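PDB 3ODT: protein DOA1 from Saccharomyces cerevisiae, which probably binds ubiquitin through its WD40 beta-propeller and so takes part in regulating the turnover of F box proteins. Local coordinates for residues Lys165-Trp170 with Ser180-Asp185; Ala191-Gly196 with Ile207-Met212; Ile199-Asp204 with Tyr229-Leu234. One frame throughout, in Å; residues are numbered along the deposited sequence. Where two conformers were deposited one is given.

Contact 1. Residues Lys165-Trp170 with Ser180-Asp185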
# COMPACT_ATOMS: atom_id res chain seq x y z
N LYS A 165 2.55 -17.89 3.85
CA LYS A 165 1.75 -18.36 2.71
C LYS A 165 0.25 -18.39 2.98
O LYS A 165 -0.50 -19.02 2.26
CB LYS A 165 2.25 -19.70 2.17
CG LYS A 165 3.74 -19.71 1.91
CD LYS A 165 4.20 -20.98 1.22
CE LYS A 165 4.11 -22.17 2.18
NZ LYS A 165 4.56 -23.47 1.56
N THR A 166 -0.18 -17.68 4.03
CA THR A 166 -1.60 -17.63 4.36
C THR A 166 -2.10 -16.20 4.47
O THR A 166 -1.31 -15.25 4.67
CB THR A 166 -1.94 -18.34 5.69
OG1 THR A 166 -1.50 -17.52 6.79
CG2 THR A 166 -1.35 -19.77 5.78
N ILE A 167 -3.41 -16.07 4.33
CA ILE A 167 -4.18 -14.86 4.61
C ILE A 167 -5.06 -15.21 5.80
O ILE A 167 -5.62 -16.30 5.83
CB ILE A 167 -5.05 -14.46 3.39
CG1 ILE A 167 -4.11 -14.09 2.23
CG2 ILE A 167 -5.94 -13.29 3.71
CD1 ILE A 167 -4.53 -14.62 0.93
N LYS A 168 -5.16 -14.33 6.80
CA LYS A 168 -6.01 -14.59 7.95
C LYS A 168 -7.03 -13.49 8.10
O LYS A 168 -6.67 -12.30 7.98
CB LYS A 168 -5.19 -14.74 9.23
CG LYS A 168 -4.43 -16.05 9.30
CD LYS A 168 -3.44 -16.13 10.46
CE LYS A 168 -2.61 -17.43 10.40
NZ LYS A 168 -3.42 -18.63 10.66
N LEU A 169 -8.27 -13.87 8.37
CA LEU A 169 -9.34 -12.98 8.76
C LEU A 169 -9.51 -13.04 10.27
O LEU A 169 -9.51 -14.13 10.87
CB LEU A 169 -10.62 -13.42 8.07
CG LEU A 169 -11.91 -12.72 8.49
CD1 LEU A 169 -11.90 -11.25 8.08
CD2 LEU A 169 -13.13 -13.42 7.88
N TRP A 170 -9.58 -11.88 10.90
CA TRP A 170 -9.59 -11.72 12.35
C TRP A 170 -10.85 -11.02 12.76
O TRP A 170 -11.39 -10.21 12.01
CB TRP A 170 -8.43 -10.79 12.75
CG TRP A 170 -7.09 -11.22 12.30
CD1 TRP A 170 -6.59 -11.16 11.04
CD2 TRP A 170 -6.06 -11.79 13.12
NE1 TRP A 170 -5.31 -11.66 11.02
CE2 TRP A 170 -4.96 -12.05 12.28
CE3 TRP A 170 -5.95 -12.08 14.49
CZ2 TRP A 170 -3.77 -12.58 12.75
CZ3 TRP A 170 -4.76 -12.62 14.95
CH2 TRP A 170 -3.68 -12.84 14.08
N SER A 180 -5.45 -20.81 3.40
CA SER A 180 -4.13 -21.42 3.16
C SER A 180 -4.03 -21.95 1.74
O SER A 180 -2.95 -22.38 1.31
CB SER A 180 -3.87 -22.55 4.13
OG SER A 180 -4.75 -23.62 3.85
N GLY A 181 -5.13 -21.90 1.01
CA GLY A 181 -5.16 -22.42 -0.36
C GLY A 181 -5.15 -21.40 -1.49
O GLY A 181 -5.45 -21.76 -2.64
N ILE A 182 -4.80 -20.16 -1.19
CA ILE A 182 -4.85 -19.09 -2.19
C ILE A 182 -3.52 -18.96 -2.92
O ILE A 182 -3.49 -18.90 -4.15
CB ILE A 182 -5.23 -17.75 -1.55
CG1 ILE A 182 -6.48 -17.95 -0.69
CG2 ILE A 182 -5.47 -16.69 -2.63
CD1 ILE A 182 -7.68 -18.46 -1.45
N HIS A 183 -2.42 -18.91 -2.17
CA HIS A 183 -1.10 -18.87 -2.75
C HIS A 183 -0.23 -19.89 -2.07
O HIS A 183 -0.36 -20.10 -0.86
CB HIS A 183 -0.47 -17.51 -2.53
CG HIS A 183 -1.20 -16.39 -3.20
ND1 HIS A 183 -2.02 -15.52 -2.52
CD2 HIS A 183 -1.22 -15.99 -4.50
CE1 HIS A 183 -2.51 -14.62 -3.36
NE2 HIS A 183 -2.05 -14.90 -4.56
N ASN A 184 0.69 -20.50 -2.82
CA ASN A 184 1.68 -21.40 -2.25
C ASN A 184 3.04 -20.70 -2.14
O ASN A 184 4.08 -21.30 -2.37
CB ASN A 184 1.81 -22.66 -3.10
CG ASN A 184 2.59 -23.76 -2.40
OD1 ASN A 184 2.59 -23.85 -1.17
ND2 ASN A 184 3.26 -24.60 -3.18
N ASP A 185 3.00 -19.42 -1.78
CA ASP A 185 4.18 -18.60 -1.68
C ASP A 185 3.80 -17.41 -0.80
O ASP A 185 2.65 -17.28 -0.37
CB ASP A 185 4.62 -18.10 -3.06
CG ASP A 185 6.12 -17.79 -3.16
OD1 ASP A 185 6.79 -17.50 -2.13
OD2 ASP A 185 6.61 -17.75 -4.31

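Contact 2. Residues Ala191-Gly196 with Ile207-Met212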
# COMPACT_ATOMS: atom_id res chain seq x y z
N ALA A 191 -6.29 -6.16 -1.02
CA ALA A 191 -7.27 -5.08 -1.17
C ALA A 191 -8.65 -5.66 -0.89
O ALA A 191 -9.01 -6.73 -1.43
CB ALA A 191 -7.24 -4.47 -2.56
N VAL A 192 -9.36 -5.05 0.05
CA VAL A 192 -10.71 -5.47 0.37
C VAL A 192 -11.72 -4.86 -0.62
O VAL A 192 -11.81 -3.65 -0.78
CB VAL A 192 -11.06 -5.09 1.83
CG1 VAL A 192 -12.52 -5.48 2.16
CG2 VAL A 192 -10.04 -5.72 2.78
N VAL A 193 -12.44 -5.71 -1.32
CA VAL A 193 -13.46 -5.25 -2.26
C VAL A 193 -14.74 -4.84 -1.49
O VAL A 193 -15.26 -3.73 -1.64
CB VAL A 193 -13.76 -6.33 -3.28
CG1 VAL A 193 -14.89 -5.91 -4.23
CG2 VAL A 193 -12.51 -6.69 -4.08
N ASP A 194 -15.19 -5.73 -0.63
CA ASP A 194 -16.32 -5.51 0.25
C ASP A 194 -16.26 -6.56 1.33
O ASP A 194 -15.28 -7.33 1.42
CB ASP A 194 -17.64 -5.56 -0.53
CG ASP A 194 -17.84 -6.85 -1.30
OD1 ASP A 194 -17.38 -7.94 -0.84
OD2 ASP A 194 -18.45 -6.78 -2.39
N ASP A 195 -17.28 -6.60 2.19
CA ASP A 195 -17.25 -7.50 3.35
C ASP A 195 -17.10 -8.96 2.94
O ASP A 195 -16.73 -9.81 3.75
CB ASP A 195 -18.52 -7.35 4.19
CG ASP A 195 -18.52 -6.09 5.02
OD1 ASP A 195 -17.57 -5.29 4.92
OD2 ASP A 195 -19.48 -5.88 5.78
N GLY A 196 -17.42 -9.27 1.68
CA GLY A 196 -17.46 -10.65 1.24
C GLY A 196 -16.40 -11.06 0.24
O GLY A 196 -16.39 -12.20 -0.20
N ILE A 207 -2.30 -12.54 -8.81
CA ILE A 207 -3.31 -11.80 -8.08
C ILE A 207 -4.55 -12.64 -8.14
O ILE A 207 -4.82 -13.23 -9.17
CB ILE A 207 -3.59 -10.45 -8.76
CG1 ILE A 207 -2.28 -9.69 -8.97
CG2 ILE A 207 -4.62 -9.68 -7.96
CD1 ILE A 207 -2.39 -8.59 -10.02
N LYS A 208 -5.26 -12.76 -7.04
CA LYS A 208 -6.47 -13.57 -6.97
C LYS A 208 -7.61 -12.84 -6.24
O LYS A 208 -7.40 -12.17 -5.22
CB LYS A 208 -6.17 -14.90 -6.29
CG LYS A 208 -5.14 -15.71 -7.01
CD LYS A 208 -5.02 -17.15 -6.51
CE LYS A 208 -3.83 -17.83 -7.12
NZ LYS A 208 -3.80 -19.29 -6.87
N LEU A 209 -8.82 -13.01 -6.77
CA LEU A 209 -10.06 -12.55 -6.15
C LEU A 209 -10.63 -13.73 -5.38
O LEU A 209 -10.77 -14.83 -5.93
CB LEU A 209 -11.03 -12.10 -7.24
CG LEU A 209 -12.42 -11.73 -6.75
CD1 LEU A 209 -12.40 -10.50 -5.86
CD2 LEU A 209 -13.30 -11.50 -7.94
N VAL A 210 -10.93 -13.52 -4.10
CA VAL A 210 -11.30 -14.58 -3.19
C VAL A 210 -12.62 -14.26 -2.47
O VAL A 210 -12.85 -13.14 -2.02
CB VAL A 210 -10.17 -14.78 -2.12
CG1 VAL A 210 -10.48 -15.94 -1.19
CG2 VAL A 210 -8.81 -15.01 -2.82
N ASP A 211 -13.46 -15.28 -2.36
CA ASP A 211 -14.69 -15.22 -1.58
C ASP A 211 -14.34 -15.36 -0.09
O ASP A 211 -13.76 -16.35 0.34
CB ASP A 211 -15.63 -16.33 -2.05
CG ASP A 211 -16.99 -16.29 -1.39
OD1 ASP A 211 -17.07 -16.22 -0.15
OD2 ASP A 211 -17.99 -16.36 -2.11
N MSE A 212 -14.64 -14.36 0.70
CA MSE A 212 -14.22 -14.40 2.08
C MSE A 212 -14.93 -15.45 2.90
O MSE A 212 -14.38 -15.94 3.89
CB MSE A 212 -14.48 -13.08 2.74
CG MSE A 212 -13.86 -13.10 4.07
SE MSE A 212 -12.49 -12.01 4.01
CE MSE A 212 -13.49 -10.71 4.55

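Contact 3. Residues Ile199-Asp204 with Tyr229-Leu234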
# COMPACT_ATOMS: atom_id res chain seq x y z
N ILE A 199 -8.98 -9.18 -2.76
CA ILE A 199 -7.95 -9.60 -3.69
C ILE A 199 -6.64 -9.69 -2.94
O ILE A 199 -6.37 -8.90 -2.04
CB ILE A 199 -7.85 -8.71 -4.93
CG1 ILE A 199 -7.60 -7.27 -4.53
CG2 ILE A 199 -9.16 -8.77 -5.70
CD1 ILE A 199 -7.14 -6.41 -5.73
N SER A 200 -5.81 -10.65 -3.31
CA SER A 200 -4.49 -10.79 -2.73
C SER A 200 -3.48 -10.94 -3.86
O SER A 200 -3.84 -11.33 -4.97
CB SER A 200 -4.42 -12.03 -1.84
OG SER A 200 -4.83 -13.17 -2.57
N CYS A 201 -2.23 -10.62 -3.57
CA CYS A 201 -1.15 -10.86 -4.51
C CYS A 201 0.05 -11.42 -3.77
O CYS A 201 0.15 -11.32 -2.53
CB CYS A 201 -0.77 -9.57 -5.27
SG CYS A 201 0.02 -8.30 -4.26
N SER A 202 0.98 -11.98 -4.55
CA SER A 202 1.98 -12.84 -3.97
C SER A 202 3.30 -12.86 -4.74
O SER A 202 3.39 -12.46 -5.91
CB SER A 202 1.35 -14.24 -3.90
OG SER A 202 2.25 -15.30 -3.63
N ASN A 203 4.34 -13.37 -4.08
CA ASN A 203 5.59 -13.65 -4.76
C ASN A 203 5.44 -14.71 -5.86
O ASN A 203 6.32 -14.84 -6.68
CB ASN A 203 6.63 -14.18 -3.77
CG ASN A 203 7.26 -13.08 -2.91
OD1 ASN A 203 6.83 -11.91 -2.92
ND2 ASN A 203 8.28 -13.46 -2.15
N ASP A 204 4.31 -15.42 -5.88
CA ASP A 204 4.06 -16.40 -6.93
C ASP A 204 3.70 -15.76 -8.27
O ASP A 204 3.49 -16.45 -9.25
CB ASP A 204 2.99 -17.41 -6.51
CG ASP A 204 1.58 -16.80 -6.37
OD1 ASP A 204 1.39 -15.61 -6.74
OD2 ASP A 204 0.66 -17.51 -5.89
N TYR A 229 4.09 -6.94 -5.64
CA TYR A 229 4.28 -6.28 -4.35
C TYR A 229 3.09 -5.50 -3.84
O TYR A 229 2.94 -5.33 -2.63
CB TYR A 229 5.46 -5.31 -4.45
CG TYR A 229 6.80 -5.94 -4.72
CD1 TYR A 229 7.22 -7.08 -4.03
CD2 TYR A 229 7.66 -5.42 -5.66
CE1 TYR A 229 8.45 -7.66 -4.26
CE2 TYR A 229 8.91 -5.98 -5.88
CZ TYR A 229 9.28 -7.10 -5.19
OH TYR A 229 10.50 -7.65 -5.41
N CYS A 230 2.24 -4.99 -4.74
CA CYS A 230 1.21 -4.06 -4.30
C CYS A 230 0.04 -4.17 -5.25
O CYS A 230 0.26 -4.40 -6.44
CB CYS A 230 1.75 -2.62 -4.31
SG CYS A 230 0.62 -1.41 -3.56
N ILE A 231 -1.18 -4.08 -4.71
CA ILE A 231 -2.41 -3.97 -5.47
C ILE A 231 -3.31 -2.93 -4.81
O ILE A 231 -3.30 -2.76 -3.60
CB ILE A 231 -3.18 -5.30 -5.53
CG1 ILE A 231 -3.28 -5.94 -4.15
CG2 ILE A 231 -2.52 -6.25 -6.50
CD1 ILE A 231 -4.07 -7.22 -4.08
N LYS A 232 -4.08 -2.25 -5.64
CA LYS A 232 -5.07 -1.27 -5.22
C LYS A 232 -6.26 -1.34 -6.16
O LYS A 232 -6.14 -1.78 -7.29
CB LYS A 232 -4.53 0.17 -5.24
CG LYS A 232 -3.41 0.44 -4.25
CD LYS A 232 -3.92 0.49 -2.82
CE LYS A 232 -2.76 0.30 -1.85
NZ LYS A 232 -1.79 1.46 -1.84
N LEU A 233 -7.41 -0.93 -5.66
CA LEU A 233 -8.61 -0.76 -6.48
C LEU A 233 -8.78 0.69 -6.90
O LEU A 233 -8.75 1.60 -6.09
CB LEU A 233 -9.87 -1.23 -5.73
CG LEU A 233 -9.82 -2.68 -5.26
CD1 LEU A 233 -10.99 -3.03 -4.35
CD2 LEU A 233 -9.75 -3.61 -6.48
N LEU A 234 -8.95 0.89 -8.20
CA LEU A 234 -9.30 2.18 -8.77
C LEU A 234 -10.74 2.55 -8.47
O LEU A 234 -11.57 1.70 -8.14
CB LEU A 234 -9.06 2.12 -10.28
CG LEU A 234 -7.59 2.08 -10.66
CD1 LEU A 234 -7.41 1.58 -12.08
CD2 LEU A 234 -6.96 3.47 -10.49

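Contact 1. Residues Lys165-Trp170 with Ser180-Asp185
Lys165 and Asp185 bring their CA atoms to 5.0 Å of each other, and one residue further along Thr166 CA comes to 4.7 Å from Ser180 CA; the loop 180-185 passes close to the residues just ahead of strand 167-170. The backbones meet without a conventional hydrogen bond: Lys165 CA sends its C-H to Asp185 O at 3.4 Å, with an angle of 147° at the hydrogen, while Lys165 O and His183 O, both acceptors, stand 3.3 Å apart. The lysine side chain is laid against the loop. Its CG sits 3.5 Å from Asp185 O, CD lies by the Asn184-Asp185 peptide, and a bend at chi3 (-70°) places CE near the amide of Asn184. The two side chains lie side by side and point the same way, and Lys165 NZ gives Asn184 OD1 a weak hydrogen bond of 3.4 Å. From Thr166 onward the contact is largely apolar. Ile167 and Ile182 cross at about a right angle, with Ile167 CD1 4.1 Å from Ile182 CB, and the same methyl lies at the edge of the His183 ring. Thr166 touches Ser180 through CG2, at 4.1 Å from Ser180 CB, and its OG1 is hydrogen-bonded instead to Asp164. The His183 side chain also touches Ser200 and Ser202 of strand 197-202 and Asp204 in the loop after it. The arrangement belongs to the WD40 beta-propeller: 180-185 links the outermost strand of one blade to the innermost strand of the next, and its Gly181-Ile182-His183 resembles the Gly-His signature of these repeats.

Contact 2. Residues Ala191-Gly196 with Ile207-Met212
In the WD40 blade formed by strands 187-194 to 217-222, Gly196, in the turn between the first two strands, meets Met212 at the end of the third. Val193 CA and Leu209 CA are still 8.9 Å apart because strand 197-202 runs between them, but at the turn the backbones join directly. Met212 N donates to Gly196 O at 2.9 Å with a nearly straight N-H (170°); the donor stands well above the carbonyl plane, 53° out of it. This backbone bond of Met212, a selenomethionine, carries the contact. The turn is shaped by Asp194, whose OD1 accepts from Gly196 N at 2.8 Å on the anti side of the carboxylate, forming an Asx turn, and is also hydrogen-bonded to His197 ND1. Asp194 belongs as well to a classic beta bulge, in which it and Val193 both face His197. The side-chain contact is light: Val193 CG2 meets Leu209 CD1 at 4.2 Å. Asp211 OD1 accepts from Thr214 N in the next turn. Leu209 also packs on Ile199 of the intervening strand, and Val193 lies against Leu233 of strand 228-233 in the following blade.

Contact 3. Residues Ile199-Asp204 with Tyr229-Leu234
Cys201 and Ile231 are the nearest pair where two blades of the WD40 propeller pack face to face: strand 199-202, second in its sheet, against strand 229-233, the innermost of the next. The strand axes come within 7.1 Å and run nearly antiparallel, at 162°, held here by side chains. At the start of the second segment, Tyr229 and Cys230 form a classic beta bulge facing Cys242. Tyr229 directs its CB away from the neighbouring strand; its ring stacks with Trp270 and its OH bonds to Glu244. The peptide leading into Cys230 is met by Cys201 SG, 4.0 Å from Cys230 N. A chi1 of 69°, with SG between the backbone N and carbonyl carbon of Cys201, places the sulfur against that peptide. Ile231 then fills the middle of the interface with two branches. CG2 lies 3.9 Å from Cys201 CB, while CD1 packs against Ile199, 3.6 Å from Ile199 CG1 and 3.5 Å from Ile199 O. The two isoleucines slide past each other in opposite directions. An alanine in place of Ile231 would probably open a gap between the two strands, beside Ile199 and Cys201, since both the branch packed on the cysteine and the methyl packed on the isoleucine would be gone. Lys232 directs its CB away from 199-204, and its NZ forms a salt bridge with Asp273. Leu233, less deeply buried, closes the row: its CD2 packs 3.9 Å from Ile199 CD1.

Following the chain from the N terminus, contact 1 comes first, closing a short loop that contains strand 174-179 at the passage from blade 145-179 to blade 187-222. It is complete before the other two begin. Contact 2 then closes the turn-and-strand path from 191-196 to 207-212 within the second of these blades. Contact 3 opens inside that path, at 199-204, and closes beyond it at 229-234, so contacts 2 and 3 cross; it ties the same blade to the next one, 228-263. The joints between them are direct: Ile182 O of contact 1 takes a hydrogen bond from Lys208 NZ of contact 2, and strand 197-202 pairs with both strands of contact 2.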